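PHOX (Pseudomonas fluorescens, PDB 4A9V) hydrolyses phosphate monoesters as an alkaline phosphatase, probably by means of a complex iron-calcium cofactor carried by a beta-propeller. Local coordinates at residues K271-A276 against P386-V391; E296-F301 against T381-P386; G29-V34 against A575-D580; A486-I491 against G581-A586. All coordinates share one frame; numbering follows the deposited sequence. Where two conformers were deposited one is given.

Interaction 1 of 4, residues K271-A276 against P386-V391; sequences KHENAA and PEWIVV. With CA (calcium ion), chain Q; CA (calcium ion), chain R; FEO (mu-oxo-diiron), chain S.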
# COMPACT_ATOMS: atom_id res chain seq x y z
N LYS A 271 4.52 -1.92 9.65
CA LYS A 271 4.57 -2.31 8.25
C LYS A 271 3.40 -1.65 7.50
O LYS A 271 2.34 -2.24 7.30
CB LYS A 271 4.61 -3.84 8.12
CG LYS A 271 5.84 -4.39 8.80
CD LYS A 271 6.07 -5.88 8.60
CE LYS A 271 7.22 -6.33 9.48
NZ LYS A 271 7.47 -7.79 9.41
N HIS A 272 3.59 -0.36 7.23
CA HIS A 272 2.52 0.49 6.70
C HIS A 272 2.08 0.04 5.33
O HIS A 272 2.90 -0.02 4.42
CB HIS A 272 3.03 1.92 6.58
CG HIS A 272 3.25 2.62 7.89
ND1 HIS A 272 2.28 3.32 8.50
CD2 HIS A 272 4.40 2.77 8.65
CE1 HIS A 272 2.77 3.88 9.62
NE2 HIS A 272 4.06 3.55 9.71
N GLU A 273 0.77 -0.11 5.14
CA GLU A 273 0.22 -0.36 3.81
C GLU A 273 -0.08 0.96 3.10
O GLU A 273 0.64 1.34 2.18
CB GLU A 273 -1.03 -1.23 3.89
CG GLU A 273 -1.56 -1.59 2.50
CD GLU A 273 -1.05 -2.92 1.98
OE1 GLU A 273 -0.51 -3.70 2.80
OE2 GLU A 273 -1.22 -3.17 0.76
N ASN A 274 -1.14 1.66 3.51
CA ASN A 274 -1.45 2.97 2.94
C ASN A 274 -1.78 3.98 4.03
O ASN A 274 -1.65 3.72 5.22
CB ASN A 274 -2.52 2.90 1.82
CG ASN A 274 -3.95 3.07 2.32
OD1 ASN A 274 -4.30 2.64 3.42
ND2 ASN A 274 -4.82 3.58 1.45
N ALA A 275 -2.13 5.19 3.60
CA ALA A 275 -2.35 6.31 4.50
C ALA A 275 -3.54 7.10 3.97
O ALA A 275 -3.45 7.77 2.95
CB ALA A 275 -1.10 7.18 4.57
N ALA A 276 -4.70 6.89 4.59
CA ALA A 276 -5.96 7.42 4.09
C ALA A 276 -6.28 8.74 4.77
O ALA A 276 -6.46 8.79 5.98
CB ALA A 276 -7.09 6.43 4.35
N PRO A 386 -4.69 -6.09 7.89
CA PRO A 386 -5.14 -4.83 7.31
C PRO A 386 -4.26 -4.40 6.15
O PRO A 386 -3.04 -4.32 6.30
CB PRO A 386 -5.03 -3.83 8.47
CG PRO A 386 -4.91 -4.65 9.71
CD PRO A 386 -4.27 -5.93 9.29
N GLU A 387 -4.88 -4.14 5.01
CA GLU A 387 -4.17 -3.52 3.90
C GLU A 387 -4.76 -2.13 3.65
O GLU A 387 -4.67 -1.29 4.53
CB GLU A 387 -4.07 -4.47 2.70
CG GLU A 387 -3.13 -5.63 3.00
CD GLU A 387 -2.65 -6.38 1.77
OE1 GLU A 387 -3.42 -7.22 1.26
OE2 GLU A 387 -1.49 -6.17 1.32
N TRP A 388 -5.31 -1.85 2.47
CA TRP A 388 -5.65 -0.46 2.17
C TRP A 388 -6.88 0.02 2.92
O TRP A 388 -7.85 -0.72 3.12
CB TRP A 388 -5.91 -0.27 0.69
CG TRP A 388 -4.69 -0.39 -0.18
CD1 TRP A 388 -3.75 -1.41 -0.19
CD2 TRP A 388 -4.42 0.40 -1.37
NE1 TRP A 388 -2.92 -1.28 -1.27
CE2 TRP A 388 -3.31 -0.24 -2.04
CE3 TRP A 388 -5.05 1.48 -1.98
CZ2 TRP A 388 -2.82 0.22 -3.25
CZ3 TRP A 388 -4.56 1.92 -3.21
CH2 TRP A 388 -3.48 1.30 -3.83
N ILE A 389 -6.87 1.32 3.22
CA ILE A 389 -8.01 2.03 3.80
C ILE A 389 -8.39 3.18 2.87
O ILE A 389 -7.52 3.87 2.33
CB ILE A 389 -7.64 2.56 5.20
CG1 ILE A 389 -7.27 1.39 6.12
CG2 ILE A 389 -8.80 3.36 5.79
CD1 ILE A 389 -6.69 1.80 7.46
N VAL A 390 -9.70 3.40 2.71
CA VAL A 390 -10.18 4.56 1.97
C VAL A 390 -11.35 5.18 2.72
O VAL A 390 -12.04 4.52 3.51
CB VAL A 390 -10.63 4.21 0.52
CG1 VAL A 390 -9.43 3.80 -0.32
CG2 VAL A 390 -11.71 3.13 0.53
N VAL A 391 -11.59 6.45 2.44
CA VAL A 391 -12.65 7.23 3.06
C VAL A 391 -13.60 7.68 1.95
O VAL A 391 -13.18 8.32 0.98
CB VAL A 391 -12.05 8.46 3.78
CG1 VAL A 391 -13.16 9.30 4.39
CG2 VAL A 391 -11.05 8.03 4.85
CA CA Q . -0.86 -4.67 -0.97
CA CA R . -1.62 -8.18 -0.24
FE1 FEO S . 2.66 -4.35 -0.01
FE2 FEO S . 0.32 -5.47 2.30
O FEO S . 1.01 -5.25 0.51
O HOH W 1 -3.37 1.00 5.35
O HOH W 2 -0.34 -2.37 -1.85
O HOH W 3 1.77 -4.43 -1.98
O HOH W 4 -1.33 -4.69 -3.41
O HOH W 5 0.21 -6.98 -1.61
O HOH W 6 0.64 -8.69 0.37
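Residues 273-276, where the loop enters strand 276-279, run 19° from the direction of edge strand 386-391, with the CA atoms of E273 and E387 5.4 Å apart. The N274 amide grips both backbone polar atoms of I389: ND2 donates a nearly straight bond (171°) to I389 O at 2.9 Å, on a lone pair, while I389 N reaches N274 OD1 from above its carbonyl plane. An alanine here would lose both bonds and would probably let the loop drift from the strand. At the adjoining iron-calcium cofactor site, probably the catalytic centre, E273 OE1 binds FE2 of the mu-oxo-diiron group at 2.0 Å and E273 OE2 the calcium of chain Q at 2.3 Å. E387 OE2 is shared by FE2 and both calcium ions, and its carboxylate stands 85° from that of E273. The W388 ring turns an edge to this cluster, CD1 lying 3.2 Å from E273 OE2, and NE1 donates to a calcium-bound water. D479 is a further ligand of both calcium ions. Because E273 OE1 and E387 OE2, 3.0 Å apart, both bind FE2, the two carboxylates are probably ionised, the metal charge offsetting their repulsion.

Interaction 2 of 4, residues E296-F301 against T381-P386; sequences EFIYKF and TRMDRP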
# COMPACT_ATOMS: atom_id res chain seq x y z
N GLU A 296 -1.90 -8.07 13.45
CA GLU A 296 -1.51 -6.70 13.80
C GLU A 296 -2.70 -5.74 13.63
O GLU A 296 -3.85 -6.17 13.55
CB GLU A 296 -0.27 -6.27 13.00
CG GLU A 296 0.99 -7.03 13.38
CD GLU A 296 1.56 -6.73 14.77
OE1 GLU A 296 1.10 -5.81 15.48
OE2 GLU A 296 2.55 -7.40 15.12
N PHE A 297 -2.44 -4.44 13.77
CA PHE A 297 -3.48 -3.49 14.14
C PHE A 297 -3.79 -2.44 13.07
O PHE A 297 -3.07 -2.28 12.07
CB PHE A 297 -3.09 -2.78 15.44
CG PHE A 297 -2.66 -3.72 16.54
CD1 PHE A 297 -3.46 -4.80 16.89
CD2 PHE A 297 -1.50 -3.49 17.26
CE1 PHE A 297 -3.11 -5.61 17.96
CE2 PHE A 297 -1.13 -4.33 18.30
CZ PHE A 297 -1.93 -5.40 18.64
N ILE A 298 -4.87 -1.70 13.32
CA ILE A 298 -5.26 -0.52 12.55
C ILE A 298 -5.07 0.72 13.41
O ILE A 298 -5.46 0.75 14.58
CB ILE A 298 -6.74 -0.64 12.10
CG1 ILE A 298 -6.90 -1.83 11.15
CG2 ILE A 298 -7.21 0.65 11.45
CD1 ILE A 298 -8.33 -2.24 10.90
N TYR A 299 -4.48 1.75 12.81
CA TYR A 299 -4.06 2.97 13.50
C TYR A 299 -4.73 4.21 12.89
O TYR A 299 -5.24 4.19 11.77
CB TYR A 299 -2.54 3.14 13.43
CG TYR A 299 -1.75 2.03 14.11
CD1 TYR A 299 -1.53 0.81 13.46
CD2 TYR A 299 -1.15 2.23 15.34
CE1 TYR A 299 -0.78 -0.19 14.06
CE2 TYR A 299 -0.37 1.25 15.93
CZ TYR A 299 -0.20 0.04 15.29
OH TYR A 299 0.58 -0.91 15.91
N LYS A 300 -4.65 5.32 13.62
CA LYS A 300 -5.24 6.60 13.20
C LYS A 300 -4.40 7.72 13.80
O LYS A 300 -4.23 7.79 15.01
CB LYS A 300 -6.68 6.69 13.71
CG LYS A 300 -7.38 8.01 13.47
CD LYS A 300 -8.64 8.05 14.32
CE LYS A 300 -9.49 9.29 14.09
NZ LYS A 300 -10.64 9.31 15.04
N PHE A 301 -3.91 8.62 12.96
CA PHE A 301 -3.20 9.80 13.42
C PHE A 301 -4.10 11.01 13.23
O PHE A 301 -4.75 11.16 12.19
CB PHE A 301 -1.92 9.99 12.61
CG PHE A 301 -1.17 11.25 12.96
CD1 PHE A 301 -0.36 11.32 14.08
CD2 PHE A 301 -1.30 12.38 12.17
CE1 PHE A 301 0.28 12.49 14.42
CE2 PHE A 301 -0.62 13.54 12.48
CZ PHE A 301 0.18 13.60 13.61
N THR A 381 -7.07 -4.55 19.05
CA THR A 381 -7.59 -5.81 18.52
C THR A 381 -6.73 -6.32 17.37
O THR A 381 -6.52 -5.62 16.38
CB THR A 381 -9.03 -5.62 17.99
OG1 THR A 381 -9.86 -5.09 19.03
CG2 THR A 381 -9.59 -6.94 17.47
N ARG A 382 -6.26 -7.55 17.50
CA ARG A 382 -5.47 -8.19 16.45
C ARG A 382 -6.33 -8.49 15.23
O ARG A 382 -7.42 -9.04 15.36
CB ARG A 382 -4.86 -9.48 16.99
CG ARG A 382 -3.93 -9.26 18.17
CD ARG A 382 -3.25 -10.54 18.60
NE ARG A 382 -2.22 -10.92 17.64
CZ ARG A 382 -1.42 -11.97 17.80
NH1 ARG A 382 -1.68 -12.85 18.75
NH2 ARG A 382 -0.39 -12.17 16.97
N MET A 383 -5.85 -8.09 14.05
CA MET A 383 -6.67 -8.09 12.83
C MET A 383 -6.12 -9.05 11.77
O MET A 383 -4.93 -9.36 11.72
CB MET A 383 -6.75 -6.68 12.25
CG MET A 383 -7.31 -5.64 13.21
SD MET A 383 -8.97 -5.97 13.83
CE MET A 383 -9.95 -5.64 12.37
N ASP A 384 -7.01 -9.41 10.84
CA ASP A 384 -6.65 -10.27 9.70
C ASP A 384 -5.99 -9.45 8.57
O ASP A 384 -6.58 -9.24 7.51
CB ASP A 384 -7.90 -10.96 9.13
CG ASP A 384 -8.48 -12.03 10.03
OD1 ASP A 384 -7.87 -12.38 11.06
OD2 ASP A 384 -9.55 -12.56 9.63
N ARG A 385 -4.74 -9.06 8.78
CA ARG A 385 -3.93 -8.39 7.75
C ARG A 385 -4.61 -7.18 7.13
O ARG A 385 -4.97 -7.18 5.95
CB ARG A 385 -3.51 -9.36 6.66
CG ARG A 385 -2.58 -10.46 7.14
CD ARG A 385 -2.06 -11.26 5.96
NE ARG A 385 -1.30 -10.40 5.08
CZ ARG A 385 -1.12 -10.63 3.79
NH1 ARG A 385 -1.39 -11.83 3.29
NH2 ARG A 385 -0.52 -9.72 3.03
N PRO A 386 -4.69 -6.09 7.89
CA PRO A 386 -5.14 -4.83 7.31
C PRO A 386 -4.26 -4.40 6.15
O PRO A 386 -3.04 -4.32 6.30
CB PRO A 386 -5.03 -3.83 8.47
CG PRO A 386 -4.91 -4.65 9.71
CD PRO A 386 -4.27 -5.93 9.29
O HOH W 7 0.74 -10.39 15.11
O HOH W 8 -6.55 -2.81 15.62
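F297 sets off away from the partner segment at CB, yet its ring delivers an edge to that segment's backbone: with CG anti to its own carbonyl carbon, it places CD1 3.2 Å from T381 O. The carbonyl oxygen lies near the ring plane, where it faces the slightly positive ring hydrogens, and R382 N meets the same edge. R382 CG adds an aliphatic touch, 3.7 Å from F297 CE1. An alanine here would remove this edge and is likely to loosen the packing against the T381-R382 backbone. One direct hydrogen bond joins the segments, from M383 N to E296 O at 2.8 Å; it lies in the carbonyl plane but is bent, at 140°. A water extends the backbone link, accepting from I298 N and donating to T381 O. Beyond it, I298 faces two apolar partners with different atoms: CG1 packs on P386 CG at 3.7 Å, whereas CD1 meets M383 CE at 4.0 Å, the isoleucine and methionine chains crossing at about a right angle. The polar ends find partners beyond the two segments: E296 OE2 forms a salt bridge with R215, and R382 NE bonds to G295 O. R385, after the inverse gamma turn centred on D384, pairs in one conformer with D292, an iron ligand, and is probably a second-shell residue. Within the large antiparallel sheet, F297 lies against A375 and S376 of helix 371-377 and V326 of strand 322-329, M383 touches F329, and I298, M383 and P386 all rest on strand 398-402.

Interaction 3 of 4, residues G29-V34 against A575-D580; sequences GYKSSV and AITRED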
# COMPACT_ATOMS: atom_id res chain seq x y z
N GLY A 29 -16.76 -2.18 -24.41
CA GLY A 29 -16.68 -0.73 -24.55
C GLY A 29 -15.53 -0.09 -23.80
O GLY A 29 -15.40 1.13 -23.81
N TYR A 30 -14.68 -0.91 -23.19
CA TYR A 30 -13.51 -0.43 -22.45
C TYR A 30 -12.22 -0.83 -23.16
O TYR A 30 -12.16 -1.87 -23.82
CB TYR A 30 -13.51 -0.99 -21.02
CG TYR A 30 -14.46 -0.25 -20.10
CD1 TYR A 30 -15.80 -0.58 -20.02
CD2 TYR A 30 -14.00 0.81 -19.34
CE1 TYR A 30 -16.66 0.12 -19.20
CE2 TYR A 30 -14.84 1.49 -18.49
CZ TYR A 30 -16.17 1.14 -18.41
OH TYR A 30 -16.99 1.86 -17.58
N LYS A 31 -11.18 -0.04 -22.96
CA LYS A 31 -9.88 -0.35 -23.53
C LYS A 31 -8.78 0.00 -22.54
O LYS A 31 -9.01 0.70 -21.55
CB LYS A 31 -9.66 0.38 -24.85
CG LYS A 31 -9.80 1.89 -24.77
CD LYS A 31 -9.75 2.52 -26.15
CE LYS A 31 -10.18 3.98 -26.12
NZ LYS A 31 -9.27 4.83 -25.30
N SER A 32 -7.61 -0.58 -22.77
CA SER A 32 -6.46 -0.36 -21.91
C SER A 32 -5.22 -0.08 -22.74
O SER A 32 -5.11 -0.51 -23.89
CB SER A 32 -6.20 -1.58 -21.01
OG SER A 32 -5.81 -2.71 -21.76
N SER A 33 -4.34 0.72 -22.16
CA SER A 33 -3.06 1.07 -22.77
C SER A 33 -2.01 1.08 -21.66
O SER A 33 -2.30 1.45 -20.54
CB SER A 33 -3.15 2.47 -23.40
OG SER A 33 -2.04 2.73 -24.24
N VAL A 34 -0.77 0.75 -22.01
CA VAL A 34 0.33 0.88 -21.06
C VAL A 34 0.75 2.34 -20.95
O VAL A 34 1.12 2.96 -21.94
CB VAL A 34 1.55 0.04 -21.49
CG1 VAL A 34 2.73 0.32 -20.58
CG2 VAL A 34 1.21 -1.44 -21.50
N ALA A 575 -3.62 2.57 -18.31
CA ALA A 575 -4.69 3.54 -18.42
C ALA A 575 -5.93 2.87 -19.01
O ALA A 575 -5.87 2.30 -20.10
CB ALA A 575 -4.25 4.69 -19.32
N ILE A 576 -7.02 2.88 -18.25
CA ILE A 576 -8.28 2.28 -18.65
C ILE A 576 -9.26 3.40 -19.01
O ILE A 576 -9.46 4.34 -18.24
CB ILE A 576 -8.89 1.45 -17.50
CG1 ILE A 576 -7.87 0.48 -16.89
CG2 ILE A 576 -10.17 0.78 -17.95
CD1 ILE A 576 -7.23 -0.49 -17.84
N THR A 577 -9.85 3.29 -20.19
CA THR A 577 -10.79 4.29 -20.69
C THR A 577 -11.99 3.60 -21.33
O THR A 577 -11.95 2.42 -21.66
CB THR A 577 -10.11 5.22 -21.72
OG1 THR A 577 -9.55 4.43 -22.77
CG2 THR A 577 -9.02 6.06 -21.07
N ARG A 578 -13.05 4.38 -21.56
CA ARG A 578 -14.16 3.96 -22.40
C ARG A 578 -13.94 4.40 -23.84
O ARG A 578 -13.57 5.54 -24.11
CB ARG A 578 -15.48 4.55 -21.87
CG ARG A 578 -16.01 3.82 -20.65
CD ARG A 578 -17.05 4.64 -19.89
NE ARG A 578 -18.17 5.03 -20.73
CZ ARG A 578 -19.35 5.46 -20.27
NH1 ARG A 578 -19.57 5.55 -18.97
NH2 ARG A 578 -20.29 5.82 -21.12
N GLU A 579 -14.30 3.52 -24.77
CA GLU A 579 -14.29 3.85 -26.19
C GLU A 579 -15.16 5.07 -26.49
O GLU A 579 -14.83 5.88 -27.35
CB GLU A 579 -14.75 2.65 -27.02
CG GLU A 579 -13.80 1.46 -26.93
CD GLU A 579 -14.41 0.16 -27.44
OE1 GLU A 579 -15.55 0.19 -27.95
OE2 GLU A 579 -13.74 -0.89 -27.34
N ASP A 580 -16.26 5.22 -25.75
CA ASP A 580 -17.18 6.32 -25.98
C ASP A 580 -16.85 7.58 -25.17
O ASP A 580 -17.53 8.60 -25.30
CB ASP A 580 -18.62 5.89 -25.68
CG ASP A 580 -18.87 5.65 -24.20
OD1 ASP A 580 -18.00 6.01 -23.37
OD2 ASP A 580 -19.97 5.15 -23.86
O HOH W 9 -17.52 2.89 -24.34
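The Y30 ring carries the methylene stem of R578 over one face, R578 CG standing 3.7 Å from the ring centroid in a CH-pi contact displaced toward the rim; the ring also meets F524 edge-to-face. The R578 guanidinium is turned 58° from the ring plane and presents its own edge to D580, NE and NH2 gripping OD1 and OD2 side-on through their syn lone pairs, with R578 NE to D580 OD1 at 2.8 Å. Also on the Y30 face, I576 CD1 abuts S32 CB at 3.5 Å. On the other face of the sheet, K31 bends at its last torsion and donates from NZ to T577 OG1 at a short 2.6 Å. Backbone bonds tie the strands antiparallel, with K31/T577 and S33/A575 as hydrogen-bonded pairs and Y30/R578 and S32/I576 as non-hydrogen-bonded ones. E579 N extends the pattern to G29 O at 2.8 Å. Strand 30-37 is the outer strand of a four-stranded sheet whose other strands come from the C-terminal part, consistent with the "velcro" closure of beta-propellers. Chemically, the backbone grid is regular, K31 is bonded to a neutral hydroxyl, and the R578 charge is probably largely offset by D580 while its methylene stem packs on the ring.

Interaction 4 of 4, residues A486-I491 against G581-A586; sequences AGRLWI and GGIVGA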
# COMPACT_ATOMS: atom_id res chain seq x y z
N ALA A 486 -17.77 9.79 -7.87
CA ALA A 486 -19.17 9.39 -7.85
C ALA A 486 -19.53 8.54 -6.64
O ALA A 486 -20.70 8.36 -6.34
CB ALA A 486 -19.51 8.64 -9.13
N GLY A 487 -18.52 7.95 -6.00
CA GLY A 487 -18.76 7.09 -4.84
C GLY A 487 -18.77 5.60 -5.13
O GLY A 487 -19.19 4.82 -4.29
N ARG A 488 -18.29 5.20 -6.31
CA ARG A 488 -18.00 3.79 -6.54
C ARG A 488 -16.77 3.39 -5.73
O ARG A 488 -15.78 4.11 -5.70
CB ARG A 488 -17.73 3.53 -8.02
CG ARG A 488 -18.97 3.46 -8.90
CD ARG A 488 -18.63 3.40 -10.39
NE ARG A 488 -18.26 4.71 -10.91
CZ ARG A 488 -19.12 5.60 -11.40
NH1 ARG A 488 -20.41 5.32 -11.46
NH2 ARG A 488 -18.68 6.78 -11.82
N LEU A 489 -16.84 2.21 -5.13
CA LEU A 489 -15.72 1.61 -4.42
C LEU A 489 -15.06 0.56 -5.30
O LEU A 489 -15.65 -0.48 -5.60
CB LEU A 489 -16.19 0.97 -3.11
CG LEU A 489 -15.10 0.28 -2.30
CD1 LEU A 489 -14.03 1.26 -1.84
CD2 LEU A 489 -15.72 -0.44 -1.11
N TRP A 490 -13.80 0.79 -5.63
CA TRP A 490 -13.02 -0.11 -6.47
C TRP A 490 -12.16 -0.98 -5.59
O TRP A 490 -11.55 -0.50 -4.63
CB TRP A 490 -12.17 0.71 -7.43
CG TRP A 490 -12.99 1.57 -8.36
CD1 TRP A 490 -13.47 2.85 -8.13
CD2 TRP A 490 -13.51 1.19 -9.66
NE1 TRP A 490 -14.21 3.29 -9.19
CE2 TRP A 490 -14.26 2.33 -10.15
CE3 TRP A 490 -13.40 0.06 -10.46
CZ2 TRP A 490 -14.87 2.33 -11.40
CZ3 TRP A 490 -14.03 0.06 -11.70
CH2 TRP A 490 -14.73 1.18 -12.17
N ILE A 491 -12.21 -2.29 -5.84
CA ILE A 491 -11.59 -3.31 -5.00
C ILE A 491 -10.57 -4.08 -5.84
O ILE A 491 -10.91 -4.58 -6.92
CB ILE A 491 -12.65 -4.33 -4.50
CG1 ILE A 491 -13.73 -3.64 -3.67
CG2 ILE A 491 -11.98 -5.44 -3.72
CD1 ILE A 491 -14.98 -4.47 -3.47
N GLY A 581 -15.70 7.58 -24.50
CA GLY A 581 -15.17 8.79 -23.89
C GLY A 581 -15.82 9.16 -22.56
O GLY A 581 -15.54 10.22 -22.00
N GLY A 582 -16.67 8.28 -22.04
CA GLY A 582 -17.41 8.57 -20.82
C GLY A 582 -16.67 8.22 -19.54
O GLY A 582 -15.50 7.80 -19.55
N ILE A 583 -17.35 8.41 -18.42
CA ILE A 583 -16.76 8.24 -17.10
C ILE A 583 -16.63 6.75 -16.75
O ILE A 583 -17.56 5.97 -16.95
CB ILE A 583 -17.60 8.98 -16.04
CG1 ILE A 583 -17.41 10.49 -16.18
CG2 ILE A 583 -17.25 8.51 -14.64
CD1 ILE A 583 -18.37 11.32 -15.35
N VAL A 584 -15.45 6.35 -16.32
CA VAL A 584 -15.19 4.95 -16.04
C VAL A 584 -16.09 4.44 -14.92
O VAL A 584 -16.15 5.02 -13.84
CB VAL A 584 -13.70 4.72 -15.72
CG1 VAL A 584 -13.45 3.31 -15.22
CG2 VAL A 584 -12.85 5.03 -16.95
N GLY A 585 -16.77 3.32 -15.17
CA GLY A 585 -17.65 2.70 -14.19
C GLY A 585 -19.11 3.08 -14.34
O GLY A 585 -19.99 2.43 -13.78
N ALA A 586 -19.36 4.21 -15.01
CA ALA A 586 -20.69 4.79 -15.09
C ALA A 586 -21.50 4.17 -16.21
O ALA A 586 -21.00 3.44 -17.06
CB ALA A 586 -20.59 6.30 -15.27
O HOH W 10 -15.71 7.13 -12.10
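This is a side-chain-to-turn contact of a beta-propeller: R488, just before strand 489-493 in one blade, and W490 within it pack on a type II beta turn from I583 to A586 that follows strand 572-578 of the next sheet. No direct hydrogen bond crosses between the segments; flat groups laid on or against backbone do most of the work. The arginine bends at its third torsion (-77°), which brings one face of its guanidinium over the G585-A586 peptide, A586 N lying over its centre, 3.8 Å above the plane. Its polar ends are held from other directions, NE by a salt bridge to D484 and NH1 by L10 O. W490 comes edge-on instead: V584 O and G585 CA lie near the ring plane at its edge, and CH2 also touches V584 CG1 at 3.9 Å. D484 accepts from W490 NE1 as well, so one carboxylate positions both side chains. G585 takes the third position of the turn with a positive phi (96°), and a CB there would fall 2.7 Å from R488 NE, so a glycine is called for by both the backbone and the neighbours. The turn itself is closed by A586 N bonding to I583 O at 3.2 Å. A single water in the guanidinium plane links the two sides, accepting from R488 NH2 at 3.0 Å and donating to V584 O at 2.8 Å.

From the N terminus, residues 29-34 find their partner only at 575-580, so interaction 3 closes a loop of almost the whole chain and joins the two ends in one blade. Inside that loop, interaction 1 spans 271-276 to 386-391 and brings together metal-binding glutamates. Interaction 2 nests within interaction 1, shares P386 with it, and fastens the turn leading into the same strand. Interaction 4 opens later, in series with both, and closes at 581-586, beyond 575-580, so it crosses interaction 3; Y30 OH and G585 N probably bond between them. V390 packing on L489 connects the metal-site strand to the blade of interaction 4.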